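Long-range contacts in O-methyltransferase (Burkholderia thailandensis, PDB 3MCZ), which probably transfers a methyl group from S-adenosyl-L-methionine to an oxygen of its substrate, acting as a dimer: residues Gly112-His117 / Asn157-Arg162; Gln141-Phe146 / Val309-Gly314; Ile184-Gly189 / Val252-Cys257. All coordinates share one frame; numbering follows the deposited sequence.

Contact 1. Residues Gly112-His117 / Asn157-Arg162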
loop_
_atom_site.group_PDB
_atom_site.type_symbol
_atom_site.label_atom_id
_atom_site.label_comp_id
_atom_site.label_asym_id
_atom_site.label_seq_id
_atom_site.Cartn_x
_atom_site.Cartn_y
_atom_site.Cartn_z
ATOM N N GLY A 112 3.875 -11.859 13.046
ATOM C CA GLY A 112 2.614 -12.293 12.432
ATOM C C GLY A 112 1.410 -11.454 12.855
ATOM O O GLY A 112 0.651 -10.967 12.014
ATOM N N PRO A 113 1.207 -11.303 14.176
ATOM C CA PRO A 113 0.013 -10.579 14.631
ATOM C C PRO A 113 -0.120 -9.156 14.075
ATOM O O PRO A 113 -1.232 -8.716 13.786
ATOM C CB PRO A 113 0.163 -10.597 16.156
ATOM C CG PRO A 113 0.912 -11.938 16.407
ATOM C CD PRO A 113 1.882 -12.028 15.267
ATOM N N ILE A 114 1.003 -8.445 13.956
ATOM C CA ILE A 114 1.027 -7.103 13.408
ATOM C C ILE A 114 0.577 -7.160 11.946
ATOM O O ILE A 114 -0.309 -6.399 11.530
ATOM C CB ILE A 114 2.472 -6.479 13.492
ATOM C CG1 ILE A 114 2.918 -6.296 14.958
ATOM C CG2 ILE A 114 2.567 -5.121 12.699
ATOM C CD1 ILE A 114 4.407 -5.903 15.126
ATOM N N VAL A 115 1.189 -8.060 11.161
ATOM C CA VAL A 115 0.844 -8.199 9.745
ATOM C C VAL A 115 -0.635 -8.563 9.558
ATOM O O VAL A 115 -1.336 -7.956 8.742
ATOM C CB VAL A 115 1.782 -9.201 9.018
ATOM C CG1 VAL A 115 1.294 -9.452 7.610
ATOM C CG2 VAL A 115 3.191 -8.650 9.029
ATOM N N GLU A 116 -1.119 -9.470 10.397
ATOM C CA GLU A 116 -2.502 -9.938 10.331
ATOM C C GLU A 116 -3.485 -8.830 10.684
ATOM O O GLU A 116 -4.523 -8.673 10.029
ATOM C CB GLU A 116 -2.706 -11.088 11.296
ATOM C CG GLU A 116 -4.138 -11.576 11.328
ATOM C CD GLU A 116 -4.296 -12.825 12.166
ATOM O OE1 GLU A 116 -3.469 -13.066 13.065
ATOM O OE2 GLU A 116 -5.238 -13.577 11.893
ATOM N N HIS A 117 -3.140 -8.048 11.700
ATOM C CA HIS A 117 -3.973 -6.931 12.095
ATOM C C HIS A 117 -4.076 -5.961 10.899
ATOM O O HIS A 117 -5.148 -5.442 10.582
ATOM C CB HIS A 117 -3.383 -6.181 13.295
ATOM C CG HIS A 117 -4.089 -4.892 13.563
ATOM N ND1 HIS A 117 -5.439 -4.843 13.848
ATOM C CD2 HIS A 117 -3.656 -3.605 13.541
ATOM C CE1 HIS A 117 -5.805 -3.579 13.993
ATOM N NE2 HIS A 117 -4.739 -2.808 13.829
ATOM N N ASN A 157 -4.805 -6.850 19.670
ATOM C CA ASN A 157 -4.220 -6.843 21.026
ATOM C C ASN A 157 -2.736 -7.316 21.020
ATOM O O ASN A 157 -1.851 -6.678 21.612
ATOM C CB ASN A 157 -5.061 -7.685 22.008
ATOM C CG ASN A 157 -6.438 -7.043 22.330
ATOM O OD1 ASN A 157 -6.611 -5.821 22.231
ATOM N ND2 ASN A 157 -7.419 -7.883 22.701
ATOM N N ASP A 158 -2.463 -8.420 20.332
ATOM C CA ASP A 158 -1.091 -8.921 20.201
ATOM C C ASP A 158 -0.183 -7.925 19.447
ATOM O O ASP A 158 0.989 -7.772 19.796
ATOM C CB ASP A 158 -1.075 -10.296 19.526
ATOM C CG ASP A 158 -1.683 -11.389 20.400
ATOM O OD1 ASP A 158 -1.745 -11.225 21.650
ATOM O OD2 ASP A 158 -2.090 -12.428 19.830
ATOM N N ALA A 159 -0.721 -7.253 18.441
ATOM C CA ALA A 159 0.055 -6.275 17.661
ATOM C C ALA A 159 0.451 -5.081 18.540
ATOM O O ALA A 159 1.554 -4.567 18.413
ATOM C CB ALA A 159 -0.718 -5.779 16.424
HETATM N N MSE A 160 -0.470 -4.668 19.416
HETATM C CA MSE A 160 -0.258 -3.497 20.296
HETATM C C MSE A 160 0.774 -3.847 21.365
HETATM O O MSE A 160 1.595 -2.998 21.734
HETATM C CB MSE A 160 -1.558 -3.030 20.968
HETATM C CG MSE A 160 -2.583 -2.418 20.061
HETATM SE SE MSE A 160 -1.863 -1.030 18.933
HETATM C CE MSE A 160 -1.605 -1.983 17.227
ATOM N N VAL A 161 0.745 -5.087 21.860
ATOM C CA VAL A 161 1.711 -5.500 22.868
ATOM C C VAL A 161 3.112 -5.404 22.301
ATOM O O VAL A 161 4.047 -4.941 22.971
ATOM C CB VAL A 161 1.464 -6.942 23.390
ATOM C CG1 VAL A 161 2.712 -7.480 24.102
ATOM C CG2 VAL A 161 0.240 -6.958 24.351
ATOM N N ARG A 162 3.254 -5.842 21.066
ATOM C CA ARG A 162 4.554 -5.869 20.433
ATOM C C ARG A 162 5.004 -4.436 20.112
ATOM O O ARG A 162 6.105 -4.005 20.483
ATOM C CB ARG A 162 4.486 -6.748 19.184
ATOM C CG ARG A 162 5.792 -6.925 18.503
ATOM C CD ARG A 162 6.727 -7.779 19.344
ATOM N NE ARG A 162 8.010 -7.942 18.667
ATOM C CZ ARG A 162 8.231 -8.765 17.637
ATOM N NH1 ARG A 162 7.256 -9.530 17.157
ATOM N NH2 ARG A 162 9.439 -8.835 17.096
#

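Contact 2. Residues Gln141-Phe146 / Val309-Gly314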
loop_
_atom_site.group_PDB
_atom_site.type_symbol
_atom_site.label_atom_id
_atom_site.label_comp_id
_atom_site.label_asym_id
_atom_site.label_seq_id
_atom_site.Cartn_x
_atom_site.Cartn_y
_atom_site.Cartn_z
ATOM N N GLN A 141 -16.046 -1.020 11.789
ATOM C CA GLN A 141 -15.154 -0.401 12.752
ATOM C C GLN A 141 -15.035 -1.226 14.054
ATOM O O GLN A 141 -15.865 -2.119 14.323
ATOM C CB GLN A 141 -15.624 1.036 13.033
ATOM C CG GLN A 141 -15.552 1.924 11.763
ATOM C CD GLN A 141 -15.949 3.369 12.005
ATOM O OE1 GLN A 141 -17.139 3.671 12.235
ATOM N NE2 GLN A 141 -14.958 4.281 11.949
ATOM N N GLN A 142 -14.013 -0.931 14.853
ATOM C CA GLN A 142 -13.597 -1.821 15.955
ATOM C C GLN A 142 -14.661 -2.076 17.018
ATOM O O GLN A 142 -14.810 -3.208 17.517
ATOM C CB GLN A 142 -12.310 -1.283 16.625
ATOM C CG GLN A 142 -11.108 -1.435 15.714
ATOM C CD GLN A 142 -9.785 -0.992 16.354
ATOM O OE1 GLN A 142 -9.771 -0.254 17.349
ATOM N NE2 GLN A 142 -8.671 -1.466 15.787
ATOM N N GLU A 143 -15.402 -1.031 17.359
ATOM C CA GLU A 143 -16.449 -1.154 18.363
ATOM C C GLU A 143 -17.566 -2.120 17.908
ATOM O O GLU A 143 -18.204 -2.748 18.761
ATOM C CB GLU A 143 -16.986 0.224 18.820
ATOM C CG GLU A 143 -17.524 1.156 17.719
ATOM C CD GLU A 143 -16.474 2.083 17.125
ATOM O OE1 GLU A 143 -15.354 1.587 16.845
ATOM O OE2 GLU A 143 -16.762 3.303 16.935
ATOM N N SER A 144 -17.741 -2.296 16.591
ATOM C CA SER A 144 -18.770 -3.206 16.022
ATOM C C SER A 144 -18.221 -4.577 15.672
ATOM O O SER A 144 -19.001 -5.521 15.409
ATOM C CB SER A 144 -19.359 -2.608 14.728
ATOM O OG SER A 144 -19.469 -1.183 14.788
ATOM N N ARG A 145 -16.892 -4.671 15.605
ATOM C CA ARG A 145 -16.184 -5.844 15.076
ATOM C C ARG A 145 -15.651 -6.772 16.162
ATOM O O ARG A 145 -15.739 -7.972 16.020
ATOM C CB ARG A 145 -15.022 -5.401 14.192
ATOM C CG ARG A 145 -14.272 -6.515 13.532
ATOM C CD ARG A 145 -13.119 -5.968 12.731
ATOM N NE ARG A 145 -12.570 -6.959 11.785
ATOM C CZ ARG A 145 -11.725 -6.640 10.802
ATOM N NH1 ARG A 145 -11.333 -5.378 10.611
ATOM N NH2 ARG A 145 -11.258 -7.583 10.012
ATOM N N PHE A 146 -15.075 -6.229 17.224
ATOM C CA PHE A 146 -14.355 -7.093 18.178
ATOM C C PHE A 146 -15.193 -8.095 19.010
ATOM O O PHE A 146 -14.623 -9.075 19.532
ATOM C CB PHE A 146 -13.417 -6.273 19.077
ATOM C CG PHE A 146 -12.205 -5.692 18.357
ATOM C CD1 PHE A 146 -11.893 -6.032 17.040
ATOM C CD2 PHE A 146 -11.357 -4.835 19.027
ATOM C CE1 PHE A 146 -10.785 -5.482 16.398
ATOM C CE2 PHE A 146 -10.249 -4.296 18.408
ATOM C CZ PHE A 146 -9.955 -4.613 17.082
ATOM N N VAL A 309 -10.525 5.979 10.801
ATOM C CA VAL A 309 -11.011 4.798 10.075
ATOM C C VAL A 309 -11.393 3.675 11.070
ATOM O O VAL A 309 -12.420 2.986 10.864
ATOM C CB VAL A 309 -10.016 4.311 9.001
ATOM C CG1 VAL A 309 -10.415 2.928 8.443
ATOM C CG2 VAL A 309 -9.910 5.374 7.879
ATOM N N ASN A 310 -10.564 3.470 12.084
ATOM C CA ASN A 310 -10.755 2.383 13.049
ATOM C C ASN A 310 -11.958 2.520 13.978
ATOM O O ASN A 310 -12.564 1.530 14.328
ATOM C CB ASN A 310 -9.541 2.185 13.952
ATOM C CG ASN A 310 -8.338 1.548 13.238
ATOM O OD1 ASN A 310 -8.418 1.109 12.082
ATOM N ND2 ASN A 310 -7.178 1.556 13.944
ATOM N N THR A 311 -12.271 3.722 14.415
ATOM C CA THR A 311 -13.359 3.909 15.377
ATOM C C THR A 311 -14.099 5.241 15.123
ATOM O O THR A 311 -13.472 6.242 14.711
ATOM C CB THR A 311 -12.786 3.797 16.840
ATOM O OG1 THR A 311 -13.856 3.516 17.740
ATOM C CG2 THR A 311 -12.072 5.031 17.283
ATOM N N ASN A 312 -15.386 5.290 15.454
ATOM C CA ASN A 312 -16.221 6.458 15.124
ATOM C C ASN A 312 -15.589 7.797 15.529
ATOM O O ASN A 312 -15.485 8.683 14.721
ATOM C CB ASN A 312 -17.586 6.342 15.831
ATOM C CG ASN A 312 -18.636 7.314 15.289
ATOM O OD1 ASN A 312 -18.529 7.830 14.186
ATOM N ND2 ASN A 312 -19.649 7.597 16.112
ATOM N N HIS A 313 -15.224 7.927 16.795
ATOM C CA HIS A 313 -14.641 9.162 17.324
ATOM C C HIS A 313 -13.135 9.201 17.281
ATOM O O HIS A 313 -12.516 10.072 17.893
ATOM C CB HIS A 313 -15.105 9.419 18.767
ATOM C CG HIS A 313 -16.556 9.722 18.889
ATOM N ND1 HIS A 313 -17.172 9.899 20.114
ATOM C CD2 HIS A 313 -17.515 9.904 17.953
ATOM C CE1 HIS A 313 -18.454 10.156 19.920
ATOM N NE2 HIS A 313 -18.692 10.125 18.622
ATOM N N GLY A 314 -12.514 8.302 16.519
ATOM C CA GLY A 314 -11.055 8.228 16.471
ATOM C C GLY A 314 -10.449 9.546 16.027
ATOM O O GLY A 314 -10.871 10.140 15.011
HETATM O O HOH W 1 -14.931 7.407 12.183
#

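Contact 3. Residues Ile184-Gly189 / Val252-Cys257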
loop_
_atom_site.group_PDB
_atom_site.type_symbol
_atom_site.label_atom_id
_atom_site.label_comp_id
_atom_site.label_asym_id
_atom_site.label_seq_id
_atom_site.Cartn_x
_atom_site.Cartn_y
_atom_site.Cartn_z
ATOM N N ILE A 184 -3.274 2.714 39.054
ATOM C CA ILE A 184 -4.468 2.428 38.285
ATOM C C ILE A 184 -4.159 2.633 36.784
ATOM O O ILE A 184 -3.681 3.701 36.393
ATOM C CB ILE A 184 -5.614 3.327 38.765
ATOM C CG1 ILE A 184 -6.081 2.889 40.135
ATOM C CG2 ILE A 184 -6.741 3.343 37.770
ATOM C CD1 ILE A 184 -7.169 3.754 40.733
ATOM N N ASP A 185 -4.382 1.592 35.973
ATOM C CA ASP A 185 -4.162 1.619 34.501
ATOM C C ASP A 185 -5.546 1.717 33.816
ATOM O O ASP A 185 -6.301 0.729 33.729
ATOM C CB ASP A 185 -3.422 0.334 34.071
ATOM C CG ASP A 185 -2.792 0.414 32.670
ATOM O OD1 ASP A 185 -2.728 1.520 32.051
ATOM O OD2 ASP A 185 -2.325 -0.661 32.190
ATOM N N LEU A 186 -5.868 2.904 33.338
ATOM C CA LEU A 186 -7.172 3.186 32.774
ATOM C C LEU A 186 -7.183 2.769 31.289
ATOM O O LEU A 186 -6.317 3.164 30.517
ATOM C CB LEU A 186 -7.529 4.664 32.939
ATOM C CG LEU A 186 -7.686 5.221 34.377
ATOM C CD1 LEU A 186 -7.770 6.770 34.315
ATOM C CD2 LEU A 186 -8.870 4.619 35.147
ATOM N N ALA A 187 -8.150 1.946 30.894
ATOM C CA ALA A 187 -8.178 1.482 29.513
ATOM C C ALA A 187 -6.923 0.647 29.277
ATOM O O ALA A 187 -6.348 0.665 28.177
ATOM C CB ALA A 187 -8.229 2.668 28.526
ATOM N N GLY A 188 -6.495 -0.066 30.319
ATOM C CA GLY A 188 -5.185 -0.706 30.329
ATOM C C GLY A 188 -5.052 -1.815 29.311
ATOM O O GLY A 188 -3.935 -2.144 28.886
ATOM N N GLY A 189 -6.187 -2.419 28.951
ATOM C CA GLY A 189 -6.263 -3.366 27.831
ATOM C C GLY A 189 -5.413 -4.587 28.021
ATOM O O GLY A 189 -5.624 -5.360 28.971
ATOM N N VAL A 252 -1.739 7.082 38.154
ATOM C CA VAL A 252 -2.873 6.743 37.309
ATOM C C VAL A 252 -2.373 6.857 35.879
ATOM O O VAL A 252 -1.714 7.823 35.531
ATOM C CB VAL A 252 -4.070 7.708 37.564
ATOM C CG1 VAL A 252 -5.244 7.435 36.602
ATOM C CG2 VAL A 252 -4.497 7.647 39.060
HETATM N N MSE A 253 -2.666 5.870 35.031
HETATM C CA MSE A 253 -2.132 5.895 33.678
HETATM C C MSE A 253 -3.256 5.883 32.642
HETATM O O MSE A 253 -4.202 5.138 32.787
HETATM C CB MSE A 253 -1.213 4.693 33.441
HETATM C CG MSE A 253 -0.147 4.525 34.459
HETATM SE SE MSE A 253 1.204 3.236 33.967
HETATM C CE MSE A 253 0.209 1.669 34.162
ATOM N N LEU A 254 -3.076 6.700 31.613
ATOM C CA LEU A 254 -3.884 6.751 30.402
ATOM C C LEU A 254 -2.928 6.584 29.225
ATOM O O LEU A 254 -2.482 7.567 28.648
ATOM C CB LEU A 254 -4.535 8.115 30.267
ATOM C CG LEU A 254 -5.884 8.386 30.891
ATOM C CD1 LEU A 254 -6.177 9.888 30.759
ATOM C CD2 LEU A 254 -7.042 7.518 30.250
ATOM N N ASN A 255 -2.600 5.354 28.864
ATOM C CA ASN A 255 -1.514 5.151 27.911
ATOM C C ASN A 255 -2.061 4.865 26.526
ATOM O O ASN A 255 -2.761 3.877 26.351
ATOM C CB ASN A 255 -0.627 3.996 28.369
ATOM C CG ASN A 255 0.161 4.334 29.620
ATOM O OD1 ASN A 255 0.341 3.482 30.496
ATOM N ND2 ASN A 255 0.606 5.588 29.723
ATOM N N ASP A 256 -1.792 5.769 25.566
ATOM C CA ASP A 256 -2.020 5.509 24.140
ATOM C C ASP A 256 -3.474 5.111 23.917
ATOM O O ASP A 256 -3.734 4.127 23.217
ATOM C CB ASP A 256 -1.049 4.397 23.693
ATOM C CG ASP A 256 -0.825 4.313 22.181
ATOM O OD1 ASP A 256 -1.039 5.301 21.444
ATOM O OD2 ASP A 256 -0.374 3.216 21.742
ATOM N N CYS A 257 -4.409 5.888 24.495
ATOM C CA CYS A 257 -5.856 5.614 24.433
ATOM C C CYS A 257 -6.758 6.837 24.283
ATOM O O CYS A 257 -7.950 6.690 23.996
ATOM C CB CYS A 257 -6.316 4.835 25.665
ATOM S SG CYS A 257 -6.084 5.778 27.229
HETATM O O HOH W 2 -3.560 3.014 29.987
HETATM O O HOH W 3 -1.419 1.260 29.996
HETATM O O HOH W 4 -3.892 1.556 27.450
#

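Contact 1. Residues Gly112-His117 / Asn157-Arg162
A helix-helix crossing joins the short helix 112-119 to the long helix 150-172 that leads into the Rossmann-like methyltransferase fold. Over the two segments the axes come within 7.8 Å at a signed angle of -125°, so the helices run steeply across each other. The small side chain of Ala159 permits this approach: its CB lies 3.7 Å from Ile114 CA, against the backbone itself, with Pro113 O and the CB of His117 also beside it. No hydrogen bond links the two segments, and the contact rests on carbon. On one flank of Ala159 the proline ring meets the root of Asp158, Pro113 CB to Asp158 CB 3.6 Å, the two groups crossing obliquely. This touch leaves the carboxylate of Asp158 out of the interface; OD1 has a long, weak ion pair with Lys220. On another flank Ile114 sends CG1 anti to its carbonyl carbon (chi1 -64°) and continues extended, so that CG1 lies along Ala159 and CD1 reaches Arg162. The arginine, bent at chi2 (69°), presents its aliphatic root there and carries its guanidinium away to Asp109 O through NH2. Val29 of the second subunit also packs on Ile114, which therefore belongs to the dimer interface as well. The Ile114 and Arg162 side chains cross at about a right angle, with Ile114 CD1 3.8 Å from Arg162 CG.

Contact 2. Residues Gln141-Phe146 / Val309-Gly314
Gln142 and Asn310 run alongside each other in the same direction, their amide planes stacked and 19° apart. NE2 of Gln142 comes to 3.8 Å from ND2 of Asn310. Gln142 CB sits over the rim of one face of the Phe146 ring. Glu143 turns differently: CG occupies the crowded position between backbone N and carbonyl carbon (chi1 56°), and a bend at chi2 brings the carboxylate across Thr311 at about a right angle. Thr311 OG1 donates to Glu143 OE1 at 2.6 Å, from above the carboxylate plane, whereas Asn312 N meets the syn lone pair of Glu143 OE2 at 2.8 Å. One carboxylate thus grips a hydroxyl and the following peptide N-H. Gln141, its chain extended beyond CG, gives NE2 to Val309 O at 3.0 Å; the donor approaches above the carbonyl plane. The same NE2 reaches water 1, which also bonds to Asn312 O, while Gln141 OE1 accepts from Leu138 N. Asn312 gives ND2 to Glu135 O and accepts a hydrogen bond at OD1 from Lys72 of the second subunit. The backbone joins helix end to helix start: Gln142 N donates to Asn310 O at 2.9 Å, nearly straight (177°). The C-terminal end of helix 298-310 therefore meets the first turn of helix 142-145; helix 128-132 packs on Gln141 and Val309, helix 150-172 on Gln142 and Phe146.

Contact 3. Residues Ile184-Gly189 / Val252-Cys257
With CG anti to the backbone N (chi1 -164°), Asp185 carries its carboxylate forward along the strand, while Met253, a selenomethionine, starts with CG beside its own N and bends at chi3 (-72°). The bend brings its terminal methyl to the acid, Met253 CE to Asp185 CG 3.6 Å. The two residues share one face of a parallel ladder between the middle strand 251-255 of the seven-stranded sheet of a class-one methyltransferase and its neighbour 182-186. Met253 N donates to Ile184 O at 2.8 Å and Leu186 N to Met253 O, also at 2.8 Å, both nearly along the C=O axis, as expected where one residue's N and O bond to residues flanking its partner. On the other face Leu186 points CD1 into Val252, and the pair is tight at 3.5 Å from Leu186 CD1 to Val252 CG1; helix 263-275 packs on Leu186 and Leu254. Asp185 to Gly188 form a type II turn, opening a glycine-rich stretch consistent with the cofactor-binding motif of S-adenosylmethionine-dependent enzymes. Past the bridges, waters link the two segments: water 2 joins Asp185 OD1 and Leu186 O to Asn255 N, water 3 joins Asp185 OD1 to Asn255 OD1, and water 4 joins Ala187 O to Asn255 O. Waters 2 and 3 can both donate to Asp185 OD1, consistent with a charged carboxylate; the 2.5 Å from water 3 to Asp185 OD1 marks a strong contact without proving ionisation, and this water-bridged end of the two strands lies where relatives hold the cofactor.

Overall arrangement
Contacts 1 and 2 have centres about 17 Å apart and touch directly, His117 CE1 of the first lying 4.0 Å from Gln142 NE2 of the second. Phe156, on helix 150-172, meets both His117 and Phe146, so one aromatic residue serves both contacts. Each also reaches the second subunit. Contact 3 touches neither: its centre is about 19 Å from each of the others, and its nearest atoms are about 5 Å from contact 1 and 8 Å from contact 2. Along the chain it is nested inside the loop that contact 2 closes. His190, following the glycine-rich turn of contact 3, packs on Met160 and Val161, connecting the probable cofactor site to the helix of contact 1.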